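Local coordinates for Non-structural protein 5 (Modoc virus, PDB 2WA2) that probably methylates the viral RNA cap at guanine N7 and at a ribose 2'-O position, using the S-adenosylmethionine bound in its FtsJ-like domain, at residues 218-229 with 242-253. The protein carries 4 engineered substitutions. Numbering follows the deposited sequence.
Sequences RVPLSRNSTHEM and NVTAVSRQLLKR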
loop_
_atom_site.group_PDB
_atom_site.type_symbol
_atom_site.label_atom_id
_atom_site.label_comp_id
_atom_site.label_asym_id
_atom_site.label_seq_id
_atom_site.Cartn_x
_atom_site.Cartn_y
_atom_site.Cartn_z
ATOM N N ARG A 218 5.984 7.008 -4.086
ATOM C CA ARG A 218 6.835 6.476 -3.033
ATOM C C ARG A 218 6.711 7.374 -1.802
ATOM O O ARG A 218 6.942 8.578 -1.881
ATOM C CB ARG A 218 8.299 6.441 -3.522
ATOM C CG ARG A 218 9.328 6.164 -2.430
ATOM C CD ARG A 218 9.249 4.666 -2.054
ATOM N NE ARG A 218 10.349 4.293 -1.171
ATOM C CZ ARG A 218 10.623 3.053 -0.790
ATOM N NH1 ARG A 218 9.821 2.045 -1.151
ATOM N NH2 ARG A 218 11.675 2.842 -0.023
ATOM N N VAL A 219 6.346 6.790 -0.668
ATOM C CA VAL A 219 6.325 7.524 0.592
ATOM C C VAL A 219 7.761 7.502 1.154
ATOM O O VAL A 219 8.355 6.431 1.291
ATOM C CB VAL A 219 5.322 6.875 1.563
ATOM C CG1 VAL A 219 5.175 7.703 2.806
ATOM C CG2 VAL A 219 3.963 6.691 0.857
ATOM N N PRO A 220 8.345 8.677 1.425
ATOM C CA PRO A 220 9.735 8.764 1.912
ATOM C C PRO A 220 9.953 8.164 3.297
ATOM O O PRO A 220 11.102 7.920 3.693
ATOM C CB PRO A 220 10.027 10.277 1.911
ATOM C CG PRO A 220 8.691 10.924 1.946
ATOM C CD PRO A 220 7.756 10.010 1.191
ATOM N N LEU A 221 8.855 7.954 4.021
ATOM C CA LEU A 221 8.843 7.196 5.270
ATOM C C LEU A 221 9.045 5.688 5.089
ATOM O O LEU A 221 9.368 4.986 6.053
ATOM C CB LEU A 221 7.527 7.429 6.012
ATOM C CG LEU A 221 7.282 8.845 6.550
ATOM C CD1 LEU A 221 5.828 9.029 6.887
ATOM C CD2 LEU A 221 8.051 9.008 7.798
ATOM N N SER A 222 8.801 5.164 3.885
ATOM C CA SER A 222 9.071 3.730 3.659
ATOM C C SER A 222 10.558 3.453 3.840
ATOM O O SER A 222 11.397 4.246 3.406
ATOM C CB SER A 222 8.664 3.298 2.256
ATOM O OG SER A 222 7.264 3.327 2.098
ATOM N N ARG A 223 10.872 2.291 4.422
ATOM C CA ARG A 223 12.269 1.896 4.638
ATOM C C ARG A 223 12.940 1.472 3.332
ATOM O O ARG A 223 12.279 1.050 2.377
ATOM C CB ARG A 223 12.360 0.769 5.655
ATOM C CG ARG A 223 11.900 1.143 7.066
ATOM C CD ARG A 223 12.358 0.028 7.993
ATOM N NE ARG A 223 11.857 0.167 9.352
ATOM C CZ ARG A 223 10.944 -0.634 9.897
ATOM N NH1 ARG A 223 10.428 -1.644 9.204
ATOM N NH2 ARG A 223 10.549 -0.423 11.148
ATOM N N ASN A 224 14.261 1.558 3.291
ATOM C CA ASN A 224 14.957 1.244 2.046
ATOM C C ASN A 224 14.911 -0.248 1.730
ATOM O O ASN A 224 15.149 -0.645 0.596
ATOM C CB ASN A 224 16.406 1.705 2.087
ATOM C CG ASN A 224 16.554 3.229 2.241
ATOM O OD1 ASN A 224 15.787 4.011 1.675
ATOM N ND2 ASN A 224 17.559 3.640 3.017
ATOM N N SER A 225 14.577 -1.054 2.742
ATOM C CA SER A 225 14.453 -2.515 2.588
ATOM C C SER A 225 13.138 -2.972 1.947
ATOM O O SER A 225 12.888 -4.178 1.814
ATOM C CB SER A 225 14.592 -3.158 3.980
ATOM O OG SER A 225 13.747 -2.447 4.870
ATOM N N THR A 226 12.273 -2.014 1.568
ATOM C CA THR A 226 11.095 -2.361 0.778
ATOM C C THR A 226 10.990 -1.397 -0.404
ATOM O O THR A 226 11.257 -0.221 -0.232
ATOM C CB THR A 226 9.784 -2.303 1.608
ATOM O OG1 THR A 226 8.674 -2.505 0.737
ATOM C CG2 THR A 226 9.621 -0.948 2.356
ATOM N N HIS A 227 10.598 -1.920 -1.564
ATOM C CA HIS A 227 10.380 -1.112 -2.760
ATOM C C HIS A 227 8.896 -0.736 -2.851
ATOM O O HIS A 227 8.453 -0.286 -3.910
ATOM C CB HIS A 227 10.785 -1.925 -3.978
ATOM C CG HIS A 227 11.271 -1.109 -5.142
ATOM N ND1 HIS A 227 10.479 -0.182 -5.790
ATOM C CD2 HIS A 227 12.452 -1.135 -5.807
ATOM C CE1 HIS A 227 11.164 0.345 -6.797
ATOM N NE2 HIS A 227 12.359 -0.224 -6.834
ATOM N N GLU A 228 8.142 -0.893 -1.743
ATOM C CA GLU A 228 6.674 -0.599 -1.748
ATOM C C GLU A 228 6.383 0.797 -2.280
ATOM O O GLU A 228 7.061 1.774 -1.952
ATOM C CB GLU A 228 6.017 -0.754 -0.360
ATOM C CG GLU A 228 6.485 0.332 0.621
ATOM C CD GLU A 228 6.141 0.036 2.070
ATOM O OE1 GLU A 228 5.685 -1.089 2.349
ATOM O OE2 GLU A 228 6.346 0.929 2.928
ATOM N N MET A 229 5.390 0.864 -3.145
ATOM C CA MET A 229 4.853 2.153 -3.593
ATOM C C MET A 229 3.319 2.107 -3.493
ATOM O O MET A 229 2.726 1.040 -3.247
ATOM C CB MET A 229 5.352 2.457 -5.008
ATOM C CG MET A 229 6.872 2.670 -5.032
ATOM S SD MET A 229 7.547 2.832 -6.697
ATOM C CE MET A 229 6.864 4.445 -7.205
ATOM N N ASN A 242 8.509 6.743 -12.241
ATOM C CA ASN A 242 8.591 6.848 -10.805
ATOM C C ASN A 242 9.188 5.592 -10.213
ATOM O O ASN A 242 10.004 5.671 -9.301
ATOM C CB ASN A 242 7.225 7.102 -10.190
ATOM C CG ASN A 242 7.090 8.492 -9.687
ATOM O OD1 ASN A 242 6.366 9.305 -10.283
ATOM N ND2 ASN A 242 7.814 8.811 -8.609
ATOM N N VAL A 243 8.774 4.438 -10.724
ATOM C CA VAL A 243 9.340 3.151 -10.225
ATOM C C VAL A 243 10.859 3.109 -10.443
ATOM O O VAL A 243 11.616 2.787 -9.543
ATOM C CB VAL A 243 8.670 1.932 -10.915
ATOM C CG1 VAL A 243 9.417 0.639 -10.558
ATOM C CG2 VAL A 243 7.200 1.840 -10.487
ATOM N N THR A 244 11.283 3.479 -11.650
ATOM C CA THR A 244 12.703 3.447 -12.013
ATOM C C THR A 244 13.487 4.426 -11.137
ATOM O O THR A 244 14.595 4.128 -10.674
ATOM C CB THR A 244 12.907 3.752 -13.537
ATOM O OG1 THR A 244 12.360 2.668 -14.299
ATOM C CG2 THR A 244 14.389 3.834 -13.860
ATOM N N ALA A 245 12.887 5.575 -10.871
ATOM C CA ALA A 245 13.528 6.583 -10.043
ATOM C C ALA A 245 13.741 6.076 -8.603
ATOM O O ALA A 245 14.776 6.310 -7.998
ATOM C CB ALA A 245 12.716 7.855 -10.066
ATOM N N VAL A 246 12.759 5.342 -8.086
ATOM C CA VAL A 246 12.871 4.717 -6.775
ATOM C C VAL A 246 13.956 3.626 -6.786
ATOM O O VAL A 246 14.786 3.578 -5.868
ATOM C CB VAL A 246 11.505 4.162 -6.265
ATOM C CG1 VAL A 246 11.669 3.401 -4.932
ATOM C CG2 VAL A 246 10.510 5.326 -6.060
ATOM N N SER A 247 13.972 2.774 -7.802
ATOM C CA SER A 247 15.071 1.772 -7.902
ATOM C C SER A 247 16.447 2.447 -7.870
ATOM O O SER A 247 17.328 2.031 -7.131
ATOM C CB SER A 247 14.936 0.873 -9.141
ATOM O OG SER A 247 13.703 0.159 -9.130
ATOM N N ARG A 248 16.623 3.505 -8.664
ATOM C CA ARG A 248 17.924 4.181 -8.718
ATOM C C ARG A 248 18.252 4.846 -7.375
ATOM O O ARG A 248 19.371 4.767 -6.907
ATOM C CB ARG A 248 17.985 5.145 -9.920
ATOM C CG ARG A 248 17.942 4.364 -11.244
ATOM C CD ARG A 248 18.771 5.015 -12.379
ATOM N NE ARG A 248 18.534 4.385 -13.682
ATOM C CZ ARG A 248 19.372 3.540 -14.298
ATOM N NH1 ARG A 248 20.541 3.196 -13.756
ATOM N NH2 ARG A 248 19.029 3.032 -15.474
ATOM N N GLN A 249 17.258 5.439 -6.721
ATOM C CA GLN A 249 17.457 6.008 -5.396
ATOM C C GLN A 249 17.882 4.972 -4.352
ATOM O O GLN A 249 18.816 5.207 -3.590
ATOM C CB GLN A 249 16.181 6.707 -4.943
ATOM C CG GLN A 249 16.252 7.277 -3.550
ATOM C CD GLN A 249 14.859 7.491 -2.979
ATOM O OE1 GLN A 249 14.024 6.573 -2.963
ATOM N NE2 GLN A 249 14.597 8.693 -2.531
ATOM N N LEU A 250 17.159 3.850 -4.300
ATOM C CA LEU A 250 17.439 2.799 -3.324
ATOM C C LEU A 250 18.793 2.139 -3.581
ATOM O O LEU A 250 19.467 1.778 -2.646
ATOM C CB LEU A 250 16.322 1.747 -3.301
ATOM C CG LEU A 250 14.937 2.264 -2.870
ATOM C CD1 LEU A 250 13.987 1.098 -2.830
ATOM C CD2 LEU A 250 15.042 2.970 -1.488
ATOM N N LEU A 251 19.180 1.998 -4.846
ATOM C CA LEU A 251 20.521 1.471 -5.192
ATOM C C LEU A 251 21.644 2.411 -4.785
ATOM O O LEU A 251 22.620 1.964 -4.194
ATOM C CB LEU A 251 20.633 1.171 -6.684
ATOM C CG LEU A 251 19.783 -0.014 -7.143
ATOM C CD1 LEU A 251 19.726 -0.063 -8.677
ATOM C CD2 LEU A 251 20.361 -1.308 -6.582
ATOM N N LYS A 252 21.502 3.698 -5.113
ATOM C CA LYS A 252 22.468 4.734 -4.680
ATOM C C LYS A 252 22.605 4.709 -3.162
ATOM O O LYS A 252 23.683 4.813 -2.642
ATOM C CB LYS A 252 22.021 6.138 -5.132
ATOM C CG LYS A 252 22.883 7.285 -4.584
ATOM C CD LYS A 252 22.199 8.669 -4.733
ATOM C CE LYS A 252 23.231 9.827 -4.701
ATOM N NZ LYS A 252 23.634 10.255 -6.115
ATOM N N ARG A 253 21.496 4.583 -2.441
ATOM C CA ARG A 253 21.589 4.543 -0.987
ATOM C C ARG A 253 22.366 3.341 -0.467
ATOM O O ARG A 253 22.896 3.365 0.647
ATOM C CB ARG A 253 20.211 4.606 -0.343
ATOM C CG ARG A 253 19.588 5.984 -0.435
ATOM C CD ARG A 253 18.198 6.023 0.165
ATOM N NE ARG A 253 17.600 7.340 -0.011
ATOM C CZ ARG A 253 16.412 7.681 0.465
ATOM N NH1 ARG A 253 15.669 6.797 1.132
ATOM N NH2 ARG A 253 15.959 8.906 0.268
HETATM O O HOH W 1 12.302 6.354 -0.651
HETATM O O HOH W 2 13.359 8.434 2.164
#
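The loop joining the last two strands of the Rossmann-like methyltransferase sheet, 215-217 and 229-232, packs here on the last modelled helix, 239-254, with Val-246 and Leu-250 meeting Arg-218 and His-227. Although Arg-218 is charged, its direct contact with the helix is made with apolar side chains: CB lies 3.5 Å from CG2 of Val-246, and the two side chains cross at about a right angle. CG1 of Val-246 and CD1 of Leu-250 lie over one guanidinium face, while CB of Ser-222 covers the centre of the opposite face. Inside the loop the same group is held by carbonyls: NH1 and NH2 both donate to O of Thr-226, at 2.8 Å for NH1, and NH1 also reaches O of Glu-228. This fixes the plane of the guanidinium and ties the two limbs of the loop together.

His-227 has CG anti to the backbone N (chi1 -151°), which carries the ring to the helix, where NE2 and OG of Ser-247 share a 2.7 Å hydrogen bond. CG1 of Val-246 makes an off-centre CH-pi contact with this ring, 4.0 Å from the centroid. Toward the start of 242-253, SD of Met-229 touches CG2 of Val-243 at 3.9 Å. Toward the helix's C-terminal end, NH1 of Arg-253 donates to OD1 of Asn-224 over 2.8 Å, in the amide plane on a lone pair, although the amide and guanidinium planes stand 65° apart. One water links NE of Arg-218 to OE1 of Gln-249; another joins O of Pro-220 to NH1 of Arg-253.

Helices 14-27 and 30-38 flank the contact: ND2 of Asn-224 donates to the carbonyls of Tyr-36 and Arg-39, and Trp-21 packs against Leu-250 and meets His-227 edge-to-face. Helix 66-76 receives Val-219 and Leu-221.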